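Local coordinates for DUF1254 domain-containing protein (Vibrio parahaemolyticus, PDB 3U07), which is of unknown function but carries DUF1254 and DUF1214 family regions in one chain and probably is exported from the cytoplasm, at residues Gly354-Leu359 and Pro404-Tyr409; Ser315-Asp320 and Gly424-Pro429; Ile385-Asn390 and Asn399-Pro404; Ala361-Asn366 and Ala389-Arg394. The protein carries 2 engineered substitutions. All coordinates share one frame; numbering follows the deposited sequence.

Interaction 1. Residues Gly354-Leu359 and Pro404-Tyr409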
loop_
_atom_site.group_PDB
_atom_site.type_symbol
_atom_site.label_atom_id
_atom_site.label_comp_id
_atom_site.label_asym_id
_atom_site.label_seq_id
_atom_site.Cartn_x
_atom_site.Cartn_y
_atom_site.Cartn_z
ATOM N N GLY A 354 -14.537 -14.678 2.603
ATOM C CA GLY A 354 -14.574 -16.127 2.669
ATOM C C GLY A 354 -13.147 -16.639 2.620
ATOM O O GLY A 354 -12.324 -16.105 1.879
ATOM N N ASN A 355 -12.830 -17.660 3.406
ATOM C CA ASN A 355 -11.472 -18.198 3.407
ATOM C C ASN A 355 -11.101 -18.867 2.085
ATOM O O ASN A 355 -9.924 -18.918 1.714
ATOM C CB ASN A 355 -11.295 -19.221 4.531
ATOM C CG ASN A 355 -11.172 -18.579 5.891
ATOM O OD1 ASN A 355 -12.162 -18.155 6.479
ATOM N ND2 ASN A 355 -9.946 -18.490 6.396
ATOM N N ASP A 356 -12.109 -19.370 1.378
ATOM C CA ASP A 356 -11.903 -20.078 0.120
ATOM C C ASP A 356 -11.386 -19.250 -1.052
ATOM O O ASP A 356 -10.424 -19.645 -1.708
ATOM C CB ASP A 356 -13.196 -20.799 -0.284
ATOM C CG ASP A 356 -14.386 -19.862 -0.383
ATOM O OD1 ASP A 356 -15.486 -20.331 -0.743
ATOM O OD2 ASP A 356 -14.224 -18.656 -0.101
ATOM N N ASN A 357 -12.014 -18.109 -1.315
ATOM C CA ASN A 357 -11.602 -17.260 -2.429
ATOM C C ASN A 357 -11.015 -15.926 -1.986
ATOM O O ASN A 357 -10.592 -15.120 -2.814
ATOM C CB ASN A 357 -12.791 -16.990 -3.350
ATOM C CG ASN A 357 -13.942 -16.329 -2.627
ATOM O OD1 ASN A 357 -13.764 -15.735 -1.564
ATOM N ND2 ASN A 357 -15.132 -16.416 -3.207
ATOM N N ARG A 358 -10.999 -15.691 -0.680
ATOM C CA ARG A 358 -10.465 -14.449 -0.140
ATOM C C ARG A 358 -11.184 -13.228 -0.697
ATOM O O ARG A 358 -10.611 -12.144 -0.784
ATOM C CB ARG A 358 -8.973 -14.354 -0.431
ATOM C CG ARG A 358 -8.133 -15.283 0.416
ATOM C CD ARG A 358 -6.749 -15.407 -0.167
ATOM N NE ARG A 358 -5.768 -15.846 0.816
ATOM C CZ ARG A 358 -4.455 -15.730 0.649
ATOM N NH1 ARG A 358 -3.979 -15.190 -0.467
ATOM N NH2 ARG A 358 -3.621 -16.139 1.596
ATOM N N LEU A 359 -12.444 -13.414 -1.071
ATOM C CA LEU A 359 -13.259 -12.330 -1.605
ATOM C C LEU A 359 -14.451 -12.148 -0.681
ATOM O O LEU A 359 -14.725 -13.004 0.164
ATOM C CB LEU A 359 -13.790 -12.682 -2.996
ATOM C CG LEU A 359 -12.849 -13.138 -4.111
ATOM C CD1 LEU A 359 -13.668 -13.329 -5.377
ATOM C CD2 LEU A 359 -11.741 -12.114 -4.338
ATOM N N PRO A 404 -21.122 -15.679 5.784
ATOM C CA PRO A 404 -21.422 -16.841 4.939
ATOM C C PRO A 404 -21.496 -18.198 5.628
ATOM O O PRO A 404 -20.973 -18.383 6.724
ATOM C CB PRO A 404 -20.309 -16.794 3.905
ATOM C CG PRO A 404 -19.146 -16.361 4.726
ATOM C CD PRO A 404 -19.728 -15.242 5.584
ATOM N N GLU A 405 -22.150 -19.141 4.951
ATOM C CA GLU A 405 -22.313 -20.511 5.436
ATOM C C GLU A 405 -21.037 -21.310 5.170
ATOM O O GLU A 405 -21.091 -22.438 4.678
ATOM C CB GLU A 405 -23.478 -21.194 4.714
ATOM C CG GLU A 405 -24.824 -20.518 4.897
ATOM C CD GLU A 405 -25.709 -21.237 5.892
ATOM O OE1 GLU A 405 -25.305 -21.369 7.066
ATOM O OE2 GLU A 405 -26.812 -21.673 5.496
ATOM N N LYS A 406 -19.894 -20.721 5.497
ATOM C CA LYS A 406 -18.603 -21.366 5.289
ATOM C C LYS A 406 -17.537 -20.673 6.128
ATOM O O LYS A 406 -17.815 -19.679 6.789
ATOM C CB LYS A 406 -18.219 -21.286 3.810
ATOM C CG LYS A 406 -18.284 -19.880 3.226
ATOM C CD LYS A 406 -17.508 -19.782 1.918
ATOM C CE LYS A 406 -17.668 -18.408 1.277
ATOM N NZ LYS A 406 -16.883 -18.285 0.016
ATOM N N PRO A 407 -16.306 -21.204 6.129
ATOM C CA PRO A 407 -15.264 -20.548 6.920
ATOM C C PRO A 407 -15.055 -19.130 6.390
ATOM O O PRO A 407 -15.043 -18.906 5.179
ATOM C CB PRO A 407 -14.048 -21.441 6.689
ATOM C CG PRO A 407 -14.667 -22.803 6.545
ATOM C CD PRO A 407 -15.842 -22.513 5.632
ATOM N N PHE A 408 -14.898 -18.174 7.299
ATOM C CA PHE A 408 -14.698 -16.786 6.915
ATOM C C PHE A 408 -13.709 -16.131 7.860
ATOM O O PHE A 408 -13.357 -16.693 8.899
ATOM C CB PHE A 408 -16.029 -16.030 6.978
ATOM C CG PHE A 408 -16.583 -15.876 8.381
ATOM C CD1 PHE A 408 -16.252 -14.770 9.160
ATOM C CD2 PHE A 408 -17.434 -16.845 8.920
ATOM C CE1 PHE A 408 -16.762 -14.623 10.454
ATOM C CE2 PHE A 408 -17.950 -16.710 10.210
ATOM C CZ PHE A 408 -17.614 -15.598 10.979
ATOM N N TYR A 409 -13.231 -14.954 7.478
ATOM C CA TYR A 409 -12.341 -14.203 8.343
ATOM C C TYR A 409 -12.798 -12.759 8.290
ATOM O O TYR A 409 -13.491 -12.348 7.357
ATOM C CB TYR A 409 -10.871 -14.330 7.930
ATOM C CG TYR A 409 -10.533 -13.894 6.524
ATOM C CD1 TYR A 409 -10.698 -14.763 5.446
ATOM C CD2 TYR A 409 -10.004 -12.624 6.276
ATOM C CE1 TYR A 409 -10.337 -14.381 4.156
ATOM C CE2 TYR A 409 -9.643 -12.229 4.989
ATOM C CZ TYR A 409 -9.811 -13.115 3.935
ATOM O OH TYR A 409 -9.459 -12.741 2.659
#

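Interaction 2. Residues Ser315-Asp320 and Gly424-Pro429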
loop_
_atom_site.group_PDB
_atom_site.type_symbol
_atom_site.label_atom_id
_atom_site.label_comp_id
_atom_site.label_asym_id
_atom_site.label_seq_id
_atom_site.Cartn_x
_atom_site.Cartn_y
_atom_site.Cartn_z
ATOM N N SER A 315 -4.160 1.149 9.214
ATOM C CA SER A 315 -3.642 -0.021 9.912
ATOM C C SER A 315 -4.716 -1.084 9.780
ATOM O O SER A 315 -5.856 -0.779 9.422
ATOM C CB SER A 315 -3.385 0.287 11.384
ATOM O OG SER A 315 -2.236 1.096 11.543
ATOM N N TYR A 316 -4.368 -2.331 10.059
ATOM C CA TYR A 316 -5.363 -3.379 9.933
ATOM C C TYR A 316 -5.141 -4.516 10.910
ATOM O O TYR A 316 -4.089 -4.624 11.545
ATOM C CB TYR A 316 -5.373 -3.927 8.497
ATOM C CG TYR A 316 -4.323 -4.980 8.222
ATOM C CD1 TYR A 316 -2.966 -4.698 8.361
ATOM C CD2 TYR A 316 -4.691 -6.274 7.856
ATOM C CE1 TYR A 316 -1.998 -5.681 8.145
ATOM C CE2 TYR A 316 -3.735 -7.266 7.639
ATOM C CZ TYR A 316 -2.391 -6.962 7.788
ATOM O OH TYR A 316 -1.448 -7.946 7.592
ATOM N N ARG A 317 -6.168 -5.349 11.033
ATOM C CA ARG A 317 -6.131 -6.524 11.888
ATOM C C ARG A 317 -6.961 -7.588 11.193
ATOM O O ARG A 317 -7.912 -7.280 10.468
ATOM C CB ARG A 317 -6.731 -6.227 13.266
ATOM C CG ARG A 317 -5.887 -5.304 14.134
ATOM C CD ARG A 317 -4.545 -5.935 14.504
ATOM N NE ARG A 317 -3.846 -5.130 15.504
ATOM C CZ ARG A 317 -3.109 -4.057 15.232
ATOM N NH1 ARG A 317 -2.954 -3.648 13.978
ATOM N NH2 ARG A 317 -2.535 -3.382 16.220
ATOM N N LYS A 318 -6.583 -8.841 11.393
ATOM C CA LYS A 318 -7.309 -9.948 10.800
ATOM C C LYS A 318 -7.615 -10.986 11.873
ATOM O O LYS A 318 -6.798 -11.249 12.760
ATOM C CB LYS A 318 -6.496 -10.588 9.671
ATOM C CG LYS A 318 -7.049 -11.931 9.215
ATOM C CD LYS A 318 -6.305 -12.504 8.017
ATOM C CE LYS A 318 -6.702 -13.961 7.800
ATOM N NZ LYS A 318 -6.427 -14.454 6.418
ATOM N N SER A 319 -8.813 -11.551 11.800
ATOM C CA SER A 319 -9.236 -12.571 12.744
ATOM C C SER A 319 -9.833 -13.726 11.956
ATOM O O SER A 319 -10.775 -13.545 11.179
ATOM C CB SER A 319 -10.269 -12.008 13.718
ATOM O OG SER A 319 -10.846 -13.050 14.483
ATOM N N ASP A 320 -9.268 -14.910 12.156
ATOM C CA ASP A 320 -9.705 -16.117 11.461
ATOM C C ASP A 320 -10.396 -17.104 12.410
ATOM O O ASP A 320 -11.067 -18.037 11.962
ATOM C CB ASP A 320 -8.486 -16.794 10.827
ATOM C CG ASP A 320 -8.768 -17.336 9.440
ATOM O OD1 ASP A 320 -9.922 -17.251 8.979
ATOM O OD2 ASP A 320 -7.825 -17.848 8.806
ATOM N N GLY A 424 0.998 -2.424 16.745
ATOM C CA GLY A 424 0.612 -3.817 16.870
ATOM C C GLY A 424 0.176 -4.145 18.289
ATOM O O GLY A 424 -0.295 -5.247 18.560
ATOM N N GLU A 425 0.326 -3.188 19.202
ATOM C CA GLU A 425 -0.060 -3.398 20.595
ATOM C C GLU A 425 -1.560 -3.682 20.695
ATOM O O GLU A 425 -1.969 -4.730 21.193
ATOM C CB GLU A 425 0.308 -2.167 21.431
ATOM C CG GLU A 425 0.102 -2.335 22.928
ATOM C CD GLU A 425 0.617 -1.147 23.725
ATOM O OE1 GLU A 425 0.327 0.002 23.334
ATOM O OE2 GLU A 425 1.303 -1.361 24.746
ATOM N N TYR A 426 -2.376 -2.751 20.211
ATOM C CA TYR A 426 -3.827 -2.916 20.245
ATOM C C TYR A 426 -4.225 -4.249 19.621
ATOM O O TYR A 426 -3.753 -4.602 18.541
ATOM C CB TYR A 426 -4.502 -1.781 19.475
ATOM C CG TYR A 426 -5.996 -1.950 19.292
ATOM C CD1 TYR A 426 -6.896 -1.530 20.275
ATOM C CD2 TYR A 426 -6.511 -2.496 18.119
ATOM C CE1 TYR A 426 -8.273 -1.644 20.087
ATOM C CE2 TYR A 426 -7.883 -2.616 17.922
ATOM C CZ TYR A 426 -8.757 -2.185 18.905
ATOM O OH TYR A 426 -10.113 -2.267 18.694
ATOM N N GLN A 427 -5.100 -4.981 20.298
ATOM C CA GLN A 427 -5.560 -6.271 19.801
ATOM C C GLN A 427 -6.980 -6.157 19.268
ATOM O O GLN A 427 -7.812 -5.453 19.830
ATOM C CB GLN A 427 -5.507 -7.318 20.917
ATOM C CG GLN A 427 -4.115 -7.555 21.481
ATOM C CD GLN A 427 -3.166 -8.138 20.454
ATOM O OE1 GLN A 427 -3.316 -9.288 20.038
ATOM N NE2 GLN A 427 -2.186 -7.345 20.031
HETATM N N MSE A 428 -7.256 -6.853 18.176
HETATM C CA MSE A 428 -8.582 -6.815 17.595
HETATM C C MSE A 428 -9.612 -7.391 18.562
HETATM O O MSE A 428 -9.361 -8.406 19.209
HETATM C CB MSE A 428 -8.612 -7.619 16.305
HETATM C CG MSE A 428 -9.883 -7.413 15.527
HETATM SE SE MSE A 428 -9.842 -8.323 13.861
HETATM C CE MSE A 428 -11.754 -8.526 13.612
ATOM N N PRO A 429 -10.781 -6.743 18.684
ATOM C CA PRO A 429 -11.794 -7.274 19.600
ATOM C C PRO A 429 -12.072 -8.734 19.232
ATOM O O PRO A 429 -12.016 -9.112 18.062
ATOM C CB PRO A 429 -12.989 -6.354 19.358
ATOM C CG PRO A 429 -12.322 -5.032 19.057
ATOM C CD PRO A 429 -11.205 -5.451 18.115
HETATM O O HOH W 1 -10.846 -11.498 16.914
#

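Interaction 3. Residues Ile385-Asn390 and Asn399-Pro404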
loop_
_atom_site.group_PDB
_atom_site.type_symbol
_atom_site.label_atom_id
_atom_site.label_comp_id
_atom_site.label_asym_id
_atom_site.label_seq_id
_atom_site.Cartn_x
_atom_site.Cartn_y
_atom_site.Cartn_z
ATOM N N ILE A 385 -21.485 -5.860 17.215
ATOM C CA ILE A 385 -21.777 -6.422 15.906
ATOM C C ILE A 385 -22.276 -7.856 16.078
ATOM O O ILE A 385 -21.614 -8.681 16.712
ATOM C CB ILE A 385 -20.522 -6.438 15.000
ATOM C CG1 ILE A 385 -20.065 -5.002 14.714
ATOM C CG2 ILE A 385 -20.827 -7.199 13.705
ATOM C CD1 ILE A 385 -18.815 -4.911 13.861
ATOM N N TYR A 386 -23.449 -8.149 15.526
ATOM C CA TYR A 386 -24.005 -9.496 15.608
ATOM C C TYR A 386 -23.879 -10.097 14.215
ATOM O O TYR A 386 -24.270 -9.473 13.230
ATOM C CB TYR A 386 -25.470 -9.456 16.059
ATOM C CG TYR A 386 -26.050 -10.828 16.330
ATOM C CD1 TYR A 386 -26.457 -11.654 15.281
ATOM C CD2 TYR A 386 -26.159 -11.318 17.632
ATOM C CE1 TYR A 386 -26.959 -12.937 15.519
ATOM C CE2 TYR A 386 -26.658 -12.603 17.882
ATOM C CZ TYR A 386 -27.056 -13.406 16.822
ATOM O OH TYR A 386 -27.545 -14.674 17.060
HETATM N N MSE A 387 -23.320 -11.304 14.136
HETATM C CA MSE A 387 -23.099 -11.979 12.860
HETATM C C MSE A 387 -23.797 -13.323 12.712
HETATM O O MSE A 387 -23.757 -14.157 13.613
HETATM C CB MSE A 387 -21.596 -12.193 12.638
HETATM C CG MSE A 387 -20.772 -10.913 12.542
HETATM SE SE MSE A 387 -18.885 -11.233 12.799
HETATM C CE MSE A 387 -18.909 -11.195 14.722
ATOM N N SER A 388 -24.412 -13.528 11.553
ATOM C CA SER A 388 -25.107 -14.772 11.253
ATOM C C SER A 388 -25.340 -14.920 9.754
ATOM O O SER A 388 -25.236 -13.952 8.999
ATOM C CB SER A 388 -26.457 -14.822 11.972
ATOM O OG SER A 388 -27.191 -15.968 11.577
ATOM N N ALA A 389 -25.637 -16.146 9.331
ATOM C CA ALA A 389 -25.920 -16.429 7.929
ATOM C C ALA A 389 -27.424 -16.209 7.752
ATOM O O ALA A 389 -27.932 -16.108 6.633
ATOM C CB ALA A 389 -25.547 -17.866 7.591
ATOM N N ASN A 390 -28.128 -16.134 8.876
ATOM C CA ASN A 390 -29.565 -15.906 8.866
ATOM C C ASN A 390 -29.833 -14.407 8.864
ATOM O O ASN A 390 -29.861 -13.769 9.917
ATOM C CB ASN A 390 -30.217 -16.542 10.094
ATOM C CG ASN A 390 -31.685 -16.190 10.214
ATOM O OD1 ASN A 390 -32.397 -16.108 9.212
ATOM N ND2 ASN A 390 -32.149 -15.993 11.441
ATOM N N ASN A 399 -26.556 -2.881 13.133
ATOM C CA ASN A 399 -25.480 -3.604 13.804
ATOM C C ASN A 399 -25.348 -5.051 13.340
ATOM O O ASN A 399 -24.497 -5.795 13.832
ATOM C CB ASN A 399 -25.670 -3.569 15.324
ATOM C CG ASN A 399 -25.590 -2.165 15.888
ATOM O OD1 ASN A 399 -24.956 -1.287 15.305
ATOM N ND2 ASN A 399 -26.220 -1.948 17.037
ATOM N N PHE A 400 -26.181 -5.451 12.388
ATOM C CA PHE A 400 -26.119 -6.814 11.882
ATOM C C PHE A 400 -25.165 -6.943 10.705
ATOM O O PHE A 400 -25.262 -6.200 9.724
ATOM C CB PHE A 400 -27.497 -7.305 11.437
ATOM C CG PHE A 400 -27.487 -8.715 10.929
ATOM C CD1 PHE A 400 -27.473 -9.784 11.817
ATOM C CD2 PHE A 400 -27.411 -8.975 9.564
ATOM C CE1 PHE A 400 -27.384 -11.091 11.355
ATOM C CE2 PHE A 400 -27.321 -10.277 9.090
ATOM C CZ PHE A 400 -27.305 -11.338 9.988
ATOM N N LEU A 401 -24.247 -7.898 10.800
ATOM C CA LEU A 401 -23.294 -8.123 9.726
ATOM C C LEU A 401 -23.424 -9.554 9.233
ATOM O O LEU A 401 -23.142 -10.502 9.968
ATOM C CB LEU A 401 -21.860 -7.850 10.210
ATOM C CG LEU A 401 -20.711 -8.074 9.220
ATOM C CD1 LEU A 401 -21.023 -7.438 7.867
ATOM C CD2 LEU A 401 -19.431 -7.486 9.806
ATOM N N PRO A 402 -23.883 -9.729 7.981
ATOM C CA PRO A 402 -24.057 -11.048 7.372
ATOM C C PRO A 402 -22.730 -11.791 7.345
ATOM O O PRO A 402 -21.672 -11.183 7.203
ATOM C CB PRO A 402 -24.552 -10.717 5.963
ATOM C CG PRO A 402 -25.302 -9.445 6.161
ATOM C CD PRO A 402 -24.367 -8.676 7.069
ATOM N N VAL A 403 -22.797 -13.105 7.484
ATOM C CA VAL A 403 -21.614 -13.941 7.456
ATOM C C VAL A 403 -22.025 -15.165 6.636
ATOM O O VAL A 403 -23.153 -15.636 6.747
ATOM C CB VAL A 403 -21.184 -14.279 8.907
ATOM C CG1 VAL A 403 -20.924 -15.757 9.073
ATOM C CG2 VAL A 403 -19.947 -13.455 9.259
ATOM N N PRO A 404 -21.122 -15.679 5.784
ATOM C CA PRO A 404 -21.422 -16.841 4.939
ATOM C C PRO A 404 -21.496 -18.198 5.628
ATOM O O PRO A 404 -20.973 -18.383 6.724
ATOM C CB PRO A 404 -20.309 -16.794 3.905
ATOM C CG PRO A 404 -19.146 -16.361 4.726
ATOM C CD PRO A 404 -19.728 -15.242 5.584
#

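Interaction 4. Residues Ala361-Asn366 and Ala389-Arg394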
loop_
_atom_site.group_PDB
_atom_site.type_symbol
_atom_site.label_atom_id
_atom_site.label_comp_id
_atom_site.label_asym_id
_atom_site.label_seq_id
_atom_site.Cartn_x
_atom_site.Cartn_y
_atom_site.Cartn_z
ATOM N N ALA A 361 -18.268 -12.192 0.503
ATOM C CA ALA A 361 -19.236 -13.246 0.249
ATOM C C ALA A 361 -20.637 -12.738 -0.033
ATOM O O ALA A 361 -21.123 -11.805 0.609
ATOM C CB ALA A 361 -19.257 -14.222 1.421
ATOM N N LYS A 362 -21.282 -13.375 -1.002
ATOM C CA LYS A 362 -22.630 -13.017 -1.401
ATOM C C LYS A 362 -23.637 -13.216 -0.279
ATOM O O LYS A 362 -23.584 -14.199 0.455
ATOM C CB LYS A 362 -23.052 -13.861 -2.610
ATOM C CG LYS A 362 -24.506 -13.682 -3.030
ATOM C CD LYS A 362 -24.837 -14.532 -4.242
ATOM C CE LYS A 362 -25.486 -13.688 -5.324
ATOM N NZ LYS A 362 -24.605 -12.552 -5.721
ATOM N N ASN A 363 -24.541 -12.255 -0.141
ATOM C CA ASN A 363 -25.609 -12.325 0.843
ATOM C C ASN A 363 -26.721 -11.428 0.311
ATOM O O ASN A 363 -26.471 -10.557 -0.522
ATOM C CB ASN A 363 -25.119 -11.909 2.244
ATOM C CG ASN A 363 -24.643 -10.474 2.315
ATOM O OD1 ASN A 363 -25.443 -9.544 2.423
ATOM N ND2 ASN A 363 -23.327 -10.288 2.267
ATOM N N ASP A 364 -27.949 -11.656 0.757
ATOM C CA ASP A 364 -29.081 -10.881 0.260
ATOM C C ASP A 364 -29.019 -9.380 0.484
ATOM O O ASP A 364 -29.447 -8.609 -0.372
ATOM C CB ASP A 364 -30.389 -11.433 0.832
ATOM C CG ASP A 364 -30.685 -12.835 0.345
ATOM O OD1 ASP A 364 -30.311 -13.147 -0.805
ATOM O OD2 ASP A 364 -31.300 -13.617 1.100
ATOM N N LEU A 365 -28.489 -8.968 1.627
ATOM C CA LEU A 365 -28.380 -7.547 1.952
ATOM C C LEU A 365 -27.240 -6.862 1.209
ATOM O O LEU A 365 -27.167 -5.633 1.164
ATOM C CB LEU A 365 -28.174 -7.372 3.459
ATOM C CG LEU A 365 -29.389 -7.377 4.390
ATOM C CD1 LEU A 365 -30.373 -8.458 3.988
ATOM C CD2 LEU A 365 -28.914 -7.574 5.818
ATOM N N ASN A 366 -26.359 -7.660 0.618
ATOM C CA ASN A 366 -25.208 -7.124 -0.091
ATOM C C ASN A 366 -24.475 -6.207 0.885
ATOM O O ASN A 366 -24.041 -5.108 0.539
ATOM C CB ASN A 366 -25.649 -6.350 -1.334
ATOM C CG ASN A 366 -24.824 -6.705 -2.556
ATOM O OD1 ASN A 366 -23.605 -6.529 -2.570
ATOM N ND2 ASN A 366 -25.487 -7.217 -3.588
ATOM N N ALA A 389 -25.637 -16.146 9.331
ATOM C CA ALA A 389 -25.920 -16.429 7.929
ATOM C C ALA A 389 -27.424 -16.209 7.752
ATOM O O ALA A 389 -27.932 -16.108 6.633
ATOM C CB ALA A 389 -25.547 -17.866 7.591
ATOM N N ASN A 390 -28.128 -16.134 8.876
ATOM C CA ASN A 390 -29.565 -15.906 8.866
ATOM C C ASN A 390 -29.833 -14.407 8.864
ATOM O O ASN A 390 -29.861 -13.769 9.917
ATOM C CB ASN A 390 -30.217 -16.542 10.094
ATOM C CG ASN A 390 -31.685 -16.190 10.214
ATOM O OD1 ASN A 390 -32.397 -16.108 9.212
ATOM N ND2 ASN A 390 -32.149 -15.993 11.441
ATOM N N GLU A 391 -30.039 -13.853 7.675
ATOM C CA GLU A 391 -30.294 -12.426 7.531
ATOM C C GLU A 391 -31.773 -12.059 7.435
ATOM O O GLU A 391 -32.114 -10.939 7.056
ATOM C CB GLU A 391 -29.541 -11.888 6.311
ATOM C CG GLU A 391 -29.359 -12.894 5.189
ATOM C CD GLU A 391 -28.645 -12.303 3.987
ATOM O OE1 GLU A 391 -28.402 -13.049 3.013
ATOM O OE2 GLU A 391 -28.328 -11.093 4.014
ATOM N N LYS A 392 -32.646 -12.995 7.794
ATOM C CA LYS A 392 -34.085 -12.758 7.747
ATOM C C LYS A 392 -34.516 -11.763 8.824
ATOM O O LYS A 392 -34.404 -12.046 10.017
ATOM C CB LYS A 392 -34.840 -14.084 7.920
ATOM C CG LYS A 392 -34.446 -15.142 6.890
ATOM C CD LYS A 392 -35.296 -16.415 6.954
ATOM C CE LYS A 392 -34.723 -17.472 7.894
ATOM N NZ LYS A 392 -35.322 -17.444 9.258
ATOM N N GLY A 393 -34.990 -10.595 8.391
ATOM C CA GLY A 393 -35.442 -9.569 9.317
ATOM C C GLY A 393 -34.352 -8.693 9.908
ATOM O O GLY A 393 -34.532 -8.109 10.976
ATOM N N ARG A 394 -33.227 -8.581 9.206
ATOM C CA ARG A 394 -32.102 -7.782 9.688
ATOM C C ARG A 394 -31.829 -6.534 8.849
ATOM O O ARG A 394 -31.008 -5.701 9.230
ATOM C CB ARG A 394 -30.835 -8.635 9.719
ATOM C CG ARG A 394 -30.976 -9.958 10.446
ATOM C CD ARG A 394 -30.861 -9.811 11.945
ATOM N NE ARG A 394 -30.625 -11.114 12.560
ATOM C CZ ARG A 394 -30.323 -11.300 13.841
ATOM N NH1 ARG A 394 -30.218 -10.261 14.660
ATOM N NH2 ARG A 394 -30.120 -12.528 14.302
#

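Interaction 1. Residues Gly354-Leu359 and Pro404-Tyr409
Lys406 reaches across to Asp356 where strand 347-354 ends beside the start of its antiparallel neighbour 408-417. The last pairing of the strands is the non-hydrogen-bonded bridge Gly354-Phe408. Just past it, Asn355 N donates to Pro407 O (3.1 Å) in an almost straight bond. From CB, Lys406 CG sits between the backbone N and the carbonyl carbon (chi1 52°), and the chain beyond it runs extended. Lys406 CD passes Asp356 OD1 at 3.4 Å, Lys406 CE lies 4.1 Å from Gly354 CA, and NZ closes on the carboxylate, the two side chains crossing at about a right angle. Farther along, Tyr409 sends its ring past Gly354 O to Arg358, whose CA is 3.4 Å from Tyr409 OH; that hydroxyl is bonded to Thr77. In the salt bridge Lys406 NZ sits 2.6 Å from Asp356 OD1 and Lys406 NZ to Asp356 OD2 is 2.7 Å, each oxygen using its syn lone pair, while OD2 also accepts Asn357 N from above the carboxylate plane.

Interaction 2. Residues Ser315-Asp320 and Gly424-Pro429
Arg317 takes hold of the backbone carbonyl of Tyr426 side-on, with two nitrogens on a single oxygen. Arg317 NE lies 3.1 Å from Tyr426 O and Arg317 NH2 2.9 Å from Tyr426 O, the oxygen sitting near the guanidinium plane. NH2 approaches in the carbonyl plane, on a lone pair, whereas NE is tilted 25° from that plane. Arg317 NH2 also comes within 3.2 Å of Gly424 CA. Beside this polar grip, the side chains of Arg317 and Met428 (selenomethionine) slide past each other in opposite directions, and Met428 SE rests 3.8 Å from Arg317 CB and 3.7 Å from Ser319 CB. Strand 315-319 is an outermost strand of a four-stranded antiparallel sheet, and the segment 424-429 belongs to the loop that leaves helix 419-423, with Gly424 departing from helical geometry at positive phi. The guanidinium is fixed from further out: Arg317 NH1 donates to Tyr316 O (2.9 Å), its own strand neighbour, and NH2 also bonds Ile421 O near the C-terminal end of helix 419-423, where the carbonyls would probably suit a cation. A bend at chi2 (-65°) turns CD off the line of an extended chain. Met428 packs in addition on Met412 of strand 408-417, and the Tyr426 ring meets Phe414 at a steep angle. Toward the other end, one water joins Ser319 OG to Pro429 O, to which it donates, at 2.9 Å.

Interaction 3. Residues Ile385-Asn390 and Asn399-Pro404
The rings of Tyr386 and Phe400 meet obliquely on one side of a parallel strand pair, CD1 of Tyr386 lying 4.1 Å from CD1 of Phe400. The Phe400 ring reaches on past the neighbouring backbone: Phe400 CE1 is 3.9 Å from Ser388 CB, and CZ has the carbonyl oxygens of Ser388 and Asn390 close by, each approaching obliquely. Arg394 packs against both rings, while the Tyr386 hydroxyl bonds Asp334. Between the strands, Tyr386 N donates to Asn399 O (3.1 Å), Leu401 N to Tyr386 O (2.9 Å, nearly along the C=O axis) and, farther along, Val403 N to Ser388 O, from well above the carbonyl plane. The opposite side is aliphatic. Leu401 CB lies 3.7 Å from Ile385 CG2 and 4.0 Å from CG of Met387 (selenomethionine), its neighbours pointing the same way. The weakly bonded strand 400-402 is outermost in this mixed sheet, 382-388 lies between it and 334-340, and Ile385 and Leu401 pack on Val350 of strand 347-354 in the adjoining antiparallel sheet.

Interaction 4. Residues Ala361-Asn366 and Ala389-Arg394
Glu391 points its carboxylate at the backbone of Asp364 and Leu365: Asp364 N donates to Glu391 OE1 at 2.7 Å and Leu365 N to Glu391 OE2 at 3.2 Å. Both donors come in on the syn sides, the first 18° and the second 30° out of the carboxylate plane. The glutamate reaches them with its chain extended beyond CG, although chi1, at 31°, is displaced from a staggered value. It crosses the Asp364 side chain at about a right angle, yet the two carboxylates are turned almost parallel, with Asp364 OD2 3.5 Å from Glu391 OE1. Such a pair of like charges would be expected to repel, and the two N-H groups may offset part of that cost. The amides belong to the two central residues of a type I beta turn, Asn363 to Asn366, while Glu391 itself opens a type II turn that ends at Arg394, with Gly393 at the third position and positive phi. Leu365 runs past the glutamate in the opposite direction, Leu365 CD1 lying 3.3 Å from Glu391 OE2, and its CD2 touches the backbone of Arg394. Asn363 crosses Glu391 roughly perpendicularly, and Asn363 CB, 3.6 Å from Glu391 OE1, is among its nearest atoms. Asn363 ND2 donates to Ala361 O (3.1 Å) and also to Arg367 O, both within its own loop. Asn363 and Leu365 also lie against Pro402, and Glu391 against Phe400.

Overall arrangement
Interaction 3 is the buried member of the set, a parallel strand pairing with aromatic and aliphatic sides, whereas interactions 2 and 4 lie at the surface and rely on a charged side chain gripping backbone groups: arginine on a carbonyl in one, glutamate on amides in the other. Interaction 1 is intermediate, part strand end and part salt bridge near the surface. Interactions 1 and 2 share an antiparallel sheet and meet where Asn355 ND2 probably bonds Asp320 OD1. Interactions 3 and 4, with centres about 7 Å apart, share Ala389 and Asn390. Pro404 is common to interactions 1 and 3; interaction 2 touches neither 3 nor 4.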